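Protein ten1 (Schizosaccharomyces pombe, PDB 3KF6) partners Stn1 in an Rpa2-Rpa3-like complex at telomeres, is required for telomere maintenance and probably binds single-stranded telomeric DNA. Local coordinates at residues 25-30 and 65-70; 9-14 and 40-45; 48-53 and 77-82. All coordinates share one frame; numbering follows the deposited sequence.

Contact 1. Residues 25-30 and 65-70; sequences RFLGCV and WLNIVG
Cys29 sets CB and SG over one face of the Trp65 indole, in a non-hydrogen-bonded pair of two antiparallel strands of the OB-fold barrel. Its CB stands 3.5 Å from the centroid of the Trp65 six-membered ring, 11° off the normal, and with SG anti to the backbone N (chi1 -174°) the sulfur reaches over the five-membered ring, a sulfur-aromatic contact. Leu27 approaches the same indole at about a right angle, its CG 3.5 Å from Trp65 CE3. On the other face of the sheet, Ile68 runs side by side with Phe26 and sets CB over the ring toward its rim, a CH-pi contact, while Ile68 CG2 meets Phe26 CZ at 3.7 Å. Two pairs of backbone bonds fix this register: Phe26 and Ile68 exchange N-H and C=O, as do Gly28 and Leu66, with Leu66 N to Gly28 O at 2.9 Å. Farther out, Leu91 of helix 91-103 touches Leu27 and Trp65, while Leu40 and Ile83 pack on Ile68. Arg25, extended from CG to NE, forms a salt bridge through NH2 with Glu132 of the Stn1 chain. Two waters also tie Arg25 to Asn67: one accepts from Arg25 NE at 2.8 Å and donates to Asn67 OD1 at 2.9 Å.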
# COMPACT_ATOMS: atom_id res chain seq x y z
N ARG B 25 3.95 7.20 -5.15
CA ARG B 25 4.12 7.27 -3.70
C ARG B 25 5.60 7.44 -3.43
O ARG B 25 6.43 6.69 -3.95
CB ARG B 25 3.61 6.01 -2.99
CG ARG B 25 3.98 6.06 -1.51
CD ARG B 25 3.56 4.84 -0.73
NE ARG B 25 4.25 4.81 0.56
CZ ARG B 25 3.93 3.98 1.56
NH1 ARG B 25 2.93 3.12 1.42
NH2 ARG B 25 4.63 4.02 2.69
N PHE B 26 5.95 8.45 -2.62
CA PHE B 26 7.34 8.70 -2.30
C PHE B 26 7.50 9.42 -0.97
O PHE B 26 6.55 9.98 -0.43
CB PHE B 26 8.01 9.53 -3.41
CG PHE B 26 7.29 10.81 -3.73
CD1 PHE B 26 6.26 10.83 -4.67
CD2 PHE B 26 7.63 11.99 -3.08
CE1 PHE B 26 5.58 12.02 -4.96
CE2 PHE B 26 6.95 13.18 -3.36
CZ PHE B 26 5.93 13.19 -4.30
N LEU B 27 8.72 9.37 -0.45
CA LEU B 27 9.06 10.00 0.82
C LEU B 27 9.93 11.22 0.52
O LEU B 27 10.81 11.17 -0.35
CB LEU B 27 9.82 9.00 1.69
CG LEU B 27 10.37 9.46 3.04
CD1 LEU B 27 9.24 9.85 3.97
CD2 LEU B 27 11.19 8.32 3.65
N GLY B 28 9.69 12.31 1.23
CA GLY B 28 10.47 13.51 0.99
C GLY B 28 10.66 14.34 2.25
O GLY B 28 9.88 14.23 3.20
N CYS B 29 11.70 15.17 2.24
CA CYS B 29 12.02 16.03 3.37
C CYS B 29 11.57 17.47 3.09
O CYS B 29 11.90 18.03 2.04
CB CYS B 29 13.53 15.98 3.61
SG CYS B 29 14.07 16.85 5.07
N VAL B 30 10.84 18.06 4.03
CA VAL B 30 10.33 19.41 3.83
C VAL B 30 11.41 20.48 3.74
O VAL B 30 12.19 20.68 4.66
CB VAL B 30 9.34 19.81 4.95
CG1 VAL B 30 8.83 21.22 4.73
CG2 VAL B 30 8.16 18.84 4.96
N TRP B 65 10.12 14.61 7.63
CA TRP B 65 9.88 13.70 6.52
C TRP B 65 8.41 13.33 6.37
O TRP B 65 7.73 13.01 7.35
CB TRP B 65 10.74 12.44 6.68
CG TRP B 65 12.20 12.71 6.43
CD1 TRP B 65 13.12 13.20 7.32
CD2 TRP B 65 12.90 12.54 5.19
NE1 TRP B 65 14.34 13.34 6.71
CE2 TRP B 65 14.24 12.94 5.41
CE3 TRP B 65 12.53 12.08 3.92
CZ2 TRP B 65 15.20 12.90 4.39
CZ3 TRP B 65 13.48 12.04 2.91
CH2 TRP B 65 14.81 12.45 3.16
N LEU B 66 7.94 13.36 5.13
CA LEU B 66 6.54 13.06 4.82
C LEU B 66 6.38 12.00 3.74
O LEU B 66 7.18 11.92 2.82
CB LEU B 66 5.85 14.33 4.30
CG LEU B 66 5.81 15.55 5.21
CD1 LEU B 66 5.17 16.72 4.46
CD2 LEU B 66 5.02 15.23 6.48
N ASN B 67 5.34 11.18 3.89
CA ASN B 67 5.01 10.17 2.88
C ASN B 67 3.95 10.86 2.02
O ASN B 67 3.01 11.45 2.54
CB ASN B 67 4.42 8.91 3.49
CG ASN B 67 5.47 7.96 4.02
OD1 ASN B 67 6.47 7.69 3.36
ND2 ASN B 67 5.24 7.43 5.22
N ILE B 68 4.11 10.77 0.70
CA ILE B 68 3.19 11.41 -0.23
C ILE B 68 2.62 10.44 -1.25
O ILE B 68 3.33 9.60 -1.77
CB ILE B 68 3.93 12.51 -1.05
CG1 ILE B 68 4.45 13.61 -0.12
CG2 ILE B 68 3.00 13.10 -2.11
CD1 ILE B 68 3.36 14.42 0.54
N VAL B 69 1.32 10.56 -1.50
CA VAL B 69 0.67 9.79 -2.55
C VAL B 69 0.03 10.89 -3.39
O VAL B 69 -0.70 11.72 -2.86
CB VAL B 69 -0.43 8.84 -2.06
CG1 VAL B 69 -1.14 8.21 -3.27
CG2 VAL B 69 0.17 7.74 -1.20
N GLY B 70 0.34 10.91 -4.68
CA GLY B 70 -0.24 11.93 -5.53
C GLY B 70 -0.08 11.58 -6.99
O GLY B 70 0.41 10.50 -7.32
O HOH W 1 6.64 6.29 0.87
O HOH W 2 7.12 4.55 3.81

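Contact 2. Residues 9-14 and 40-45; sequences LIFINQ and LIDGSS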
# COMPACT_ATOMS: atom_id res chain seq x y z
N LEU B 9 5.66 2.99 -6.19
CA LEU B 9 6.56 3.36 -5.11
C LEU B 9 7.92 3.71 -5.70
O LEU B 9 8.61 2.84 -6.23
CB LEU B 9 6.69 2.19 -4.13
CG LEU B 9 7.55 2.40 -2.89
CD1 LEU B 9 6.99 3.53 -2.03
CD2 LEU B 9 7.59 1.09 -2.10
N ILE B 10 8.31 4.98 -5.59
CA ILE B 10 9.57 5.44 -6.16
C ILE B 10 10.32 6.44 -5.28
O ILE B 10 9.85 6.82 -4.21
CB ILE B 10 9.32 6.15 -7.50
CG1 ILE B 10 8.42 7.37 -7.26
CG2 ILE B 10 8.67 5.20 -8.49
CD1 ILE B 10 8.24 8.25 -8.49
N PHE B 11 11.49 6.86 -5.75
CA PHE B 11 12.27 7.86 -5.04
C PHE B 11 11.96 9.17 -5.75
O PHE B 11 11.51 9.17 -6.90
CB PHE B 11 13.78 7.59 -5.17
CG PHE B 11 14.22 6.33 -4.51
CD1 PHE B 11 14.49 5.19 -5.26
CD2 PHE B 11 14.37 6.27 -3.13
CE1 PHE B 11 14.90 4.01 -4.65
CE2 PHE B 11 14.78 5.09 -2.50
CZ PHE B 11 15.04 3.96 -3.27
N ILE B 12 12.17 10.29 -5.07
CA ILE B 12 11.90 11.57 -5.68
C ILE B 12 12.71 11.74 -6.97
O ILE B 12 12.21 12.30 -7.95
CB ILE B 12 12.20 12.73 -4.71
CG1 ILE B 12 11.09 12.79 -3.65
CG2 ILE B 12 12.30 14.06 -5.46
CD1 ILE B 12 11.28 13.86 -2.60
N ASN B 13 13.94 11.24 -6.97
CA ASN B 13 14.80 11.36 -8.14
C ASN B 13 14.28 10.58 -9.36
O ASN B 13 14.86 10.69 -10.44
CB ASN B 13 16.23 10.90 -7.81
CG ASN B 13 16.31 9.44 -7.41
OD1 ASN B 13 15.86 8.56 -8.15
ND2 ASN B 13 16.90 9.17 -6.25
N GLN B 14 13.21 9.81 -9.19
CA GLN B 14 12.65 9.03 -10.29
C GLN B 14 11.34 9.61 -10.81
O GLN B 14 10.78 9.13 -11.79
CB GLN B 14 12.40 7.58 -9.86
CG GLN B 14 13.63 6.83 -9.38
CD GLN B 14 13.27 5.46 -8.84
OE1 GLN B 14 12.42 5.33 -7.96
NE2 GLN B 14 13.93 4.43 -9.35
N LEU B 40 9.63 19.39 -1.55
CA LEU B 40 10.27 18.27 -0.86
C LEU B 40 11.56 17.88 -1.54
O LEU B 40 11.68 17.96 -2.76
CB LEU B 40 9.35 17.05 -0.84
CG LEU B 40 8.05 17.15 -0.06
CD1 LEU B 40 7.33 15.80 -0.12
CD2 LEU B 40 8.34 17.50 1.39
N ILE B 41 12.54 17.46 -0.74
CA ILE B 41 13.82 17.06 -1.29
C ILE B 41 14.26 15.73 -0.72
O ILE B 41 13.76 15.27 0.30
CB ILE B 41 14.93 18.10 -0.96
CG1 ILE B 41 15.13 18.17 0.55
CG2 ILE B 41 14.54 19.47 -1.51
CD1 ILE B 41 16.26 19.09 0.98
N ASP B 42 15.20 15.11 -1.43
CA ASP B 42 15.78 13.84 -1.01
C ASP B 42 17.16 13.88 -1.65
O ASP B 42 17.31 13.63 -2.85
CB ASP B 42 14.97 12.66 -1.53
CG ASP B 42 15.46 11.34 -0.97
OD1 ASP B 42 16.19 11.36 0.05
OD2 ASP B 42 15.11 10.28 -1.53
N GLY B 43 18.17 14.21 -0.85
CA GLY B 43 19.51 14.32 -1.38
C GLY B 43 19.57 15.53 -2.29
O GLY B 43 19.17 16.63 -1.89
N SER B 44 20.05 15.33 -3.51
CA SER B 44 20.16 16.43 -4.47
C SER B 44 18.90 16.59 -5.32
O SER B 44 18.82 17.50 -6.15
CB SER B 44 21.37 16.20 -5.38
OG SER B 44 21.31 14.93 -6.00
N SER B 45 17.91 15.72 -5.11
CA SER B 45 16.67 15.79 -5.88
C SER B 45 15.58 16.55 -5.15
O SER B 45 15.60 16.66 -3.92
CB SER B 45 16.15 14.39 -6.21
OG SER B 45 15.88 13.66 -5.02
O HOH W 3 12.39 9.85 -2.13
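Ile12 CG1 is anti to its carbonyl carbon (chi1 -74°), and chi2 near 178° extends CD1 toward the strand end at Leu40-Asp42, while CG2, anti to the backbone N, meets Ser45. The contact thus seats a loop of the OB fold against a beta hairpin whose type II' turn runs from Asp42 to Ser45. Ile12 CD1 lies 4.0 Å from Asp42 CB and 4.1 Å from Leu40 CB, an apolar approach to the strand; Ile12 CG2 comes to 3.6 Å from Ser45 OG. Beside it, Asn13 CB rests 3.8 Å from Ser45 CB. The Ser45 hydroxyl is committed within its own turn: OG donates to Asp42 O at 2.6 Å, and that carbonyl also accepts from Ser45 N, so two bonds grip that oxygen, and the OG bond orients the hydroxyl that Ile12 CG2 packs against. The loop has its own brace, since Phe11 N donates to Gln14 OE1 with an N-H...O angle of 165°, and Gln102 of helix 91-103 also bonds to that oxygen. Phe26 and Val47 of the sheet also pack on Ile12, which is buried. The polar link across the contact is a water, which accepts from Ile12 N at 3.0 Å and donates to Asp42 OD2 at 2.8 Å.

Contact 3. Residues 48-53 and 77-82; sequences TCDVTV and IVDVLL
Asp50 OD1 is gripped by two donors of Thr52, while the rest of the Asp50 side chain lies alongside Asp79 across the contact. Thr52 N meets this oxygen nearly along its C-O axis at 2.9 Å, which makes an Asx turn, and Thr52 OG1 donates from above the carboxylate plane at 3.1 Å. Asp50 CG is anti to the backbone N, and the Asp50 and Asp79 side chains run side by side, pointing the same way, their carboxylate planes 49° apart. Asp50 OD2 and Asp79 OD1 are only 3.9 Å from each other, a like-charge approach that Arg73 probably offsets, since its NH2 forms salt bridges with both oxygens. Asp79 OD1 also lies 3.6 Å from Asp50 CB.

Behind the acids, the backbones are joined by three bonds in parallel register: Val78 N to Thr48 O at 2.8 Å, Asp50 N to Val78 O, and Val80 N to Asp50 O. The last is the longest at 3.1 Å, its donor tilted 22° from the carbonyl plane, where the first strand is ending. There Val80 turns CG2 toward Val51 CG1, 3.6 Å away, and toward Cys49 CB; Ile68 and Val54 also pack on Val80. Short strand axes 4.7 Å apart at 29° record the parallel pairing of strands 45-50 and 77-85, the parallel closure characteristic of the OB-fold beta barrel.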
# COMPACT_ATOMS: atom_id res chain seq x y z
N THR B 48 8.12 19.67 -6.50
CA THR B 48 7.15 20.65 -6.03
C THR B 48 5.82 19.93 -5.89
O THR B 48 5.31 19.34 -6.84
CB THR B 48 7.03 21.81 -7.03
OG1 THR B 48 8.22 22.60 -6.99
CG2 THR B 48 5.82 22.68 -6.70
N CYS B 49 5.26 19.97 -4.68
CA CYS B 49 4.00 19.31 -4.40
C CYS B 49 2.88 20.30 -4.11
O CYS B 49 3.01 21.15 -3.22
CB CYS B 49 4.16 18.37 -3.21
SG CYS B 49 5.40 17.06 -3.47
N ASP B 50 1.79 20.19 -4.86
CA ASP B 50 0.64 21.06 -4.68
C ASP B 50 -0.26 20.45 -3.61
O ASP B 50 -0.85 19.39 -3.82
CB ASP B 50 -0.13 21.17 -6.00
CG ASP B 50 -1.32 22.11 -5.90
OD1 ASP B 50 -2.02 22.11 -4.86
OD2 ASP B 50 -1.58 22.85 -6.88
N VAL B 51 -0.37 21.11 -2.47
CA VAL B 51 -1.19 20.61 -1.37
C VAL B 51 -2.36 21.53 -1.08
O VAL B 51 -2.97 21.45 -0.01
CB VAL B 51 -0.35 20.46 -0.08
CG1 VAL B 51 0.70 19.37 -0.27
CG2 VAL B 51 0.31 21.79 0.27
N THR B 52 -2.68 22.40 -2.03
CA THR B 52 -3.78 23.35 -1.89
C THR B 52 -5.11 22.71 -1.47
O THR B 52 -5.83 23.27 -0.65
CB THR B 52 -4.01 24.13 -3.20
OG1 THR B 52 -2.80 24.80 -3.57
CG2 THR B 52 -5.12 25.16 -3.03
N VAL B 53 -5.43 21.55 -2.04
CA VAL B 53 -6.68 20.88 -1.71
C VAL B 53 -6.59 19.99 -0.47
O VAL B 53 -7.61 19.58 0.09
CB VAL B 53 -7.19 20.01 -2.88
CG1 VAL B 53 -7.41 20.87 -4.12
CG2 VAL B 53 -6.22 18.87 -3.16
N ILE B 77 6.48 18.41 -10.75
CA ILE B 77 5.29 18.83 -10.01
C ILE B 77 4.32 17.68 -9.77
O ILE B 77 3.96 16.95 -10.70
CB ILE B 77 4.57 19.98 -10.75
CG1 ILE B 77 3.53 20.64 -9.83
CG2 ILE B 77 3.92 19.46 -12.00
CD1 ILE B 77 2.27 19.83 -9.60
N VAL B 78 3.90 17.53 -8.52
CA VAL B 78 2.98 16.47 -8.13
C VAL B 78 1.76 17.03 -7.40
O VAL B 78 1.88 17.85 -6.49
CB VAL B 78 3.68 15.46 -7.17
CG1 VAL B 78 2.65 14.51 -6.59
CG2 VAL B 78 4.77 14.70 -7.91
N ASP B 79 0.58 16.58 -7.82
CA ASP B 79 -0.67 16.99 -7.18
C ASP B 79 -0.91 15.99 -6.05
O ASP B 79 -1.18 14.82 -6.30
CB ASP B 79 -1.83 16.95 -8.18
CG ASP B 79 -1.89 18.18 -9.05
OD1 ASP B 79 -2.01 19.30 -8.49
OD2 ASP B 79 -1.82 18.05 -10.29
N VAL B 80 -0.82 16.46 -4.81
CA VAL B 80 -0.99 15.59 -3.65
C VAL B 80 -2.40 15.13 -3.35
O VAL B 80 -3.35 15.91 -3.40
CB VAL B 80 -0.42 16.26 -2.38
CG1 VAL B 80 -0.57 15.32 -1.19
CG2 VAL B 80 1.04 16.62 -2.59
N LEU B 81 -2.53 13.84 -3.04
CA LEU B 81 -3.81 13.23 -2.70
C LEU B 81 -3.83 12.80 -1.24
O LEU B 81 -4.86 12.88 -0.57
CB LEU B 81 -4.05 12.00 -3.59
CG LEU B 81 -4.09 12.24 -5.10
CD1 LEU B 81 -4.20 10.91 -5.83
CD2 LEU B 81 -5.25 13.14 -5.45
N LEU B 82 -2.69 12.34 -0.74
CA LEU B 82 -2.57 11.90 0.65
C LEU B 82 -1.23 12.30 1.23
O LEU B 82 -0.20 12.23 0.56
CB LEU B 82 -2.71 10.38 0.75
CG LEU B 82 -4.02 9.71 0.36
CD1 LEU B 82 -3.83 8.20 0.38
CD2 LEU B 82 -5.13 10.12 1.31

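Contact 1 occupies the middle of the chain, its centre about 3 Å from the chain centre, and strands 23-34 and 65-74 link it to the other two contacts. Toward contact 2, about 9 Å away between centres, Cys29 N lies 2.8 Å from Ile41 O and Arg25 O 3.0 Å from Ile10 N, both probable hydrogen bonds. Toward contact 3, about 10 Å away, Val69 O probably accepts from both Leu81 N and Leu82 N, the classic beta bulge at the corner of strand 77-85. Contacts 2 and 3 lie on opposite sides of the chain centre, about 15 Å apart, yet Leu40 CD1 and Cys49 SG still touch at 4.1 Å. Stn1 meets contact 1 itself through Arg25 and Val69, but segments 9-14 and 77-82 at Leu9 and Leu82, outside contacts 2 and 3.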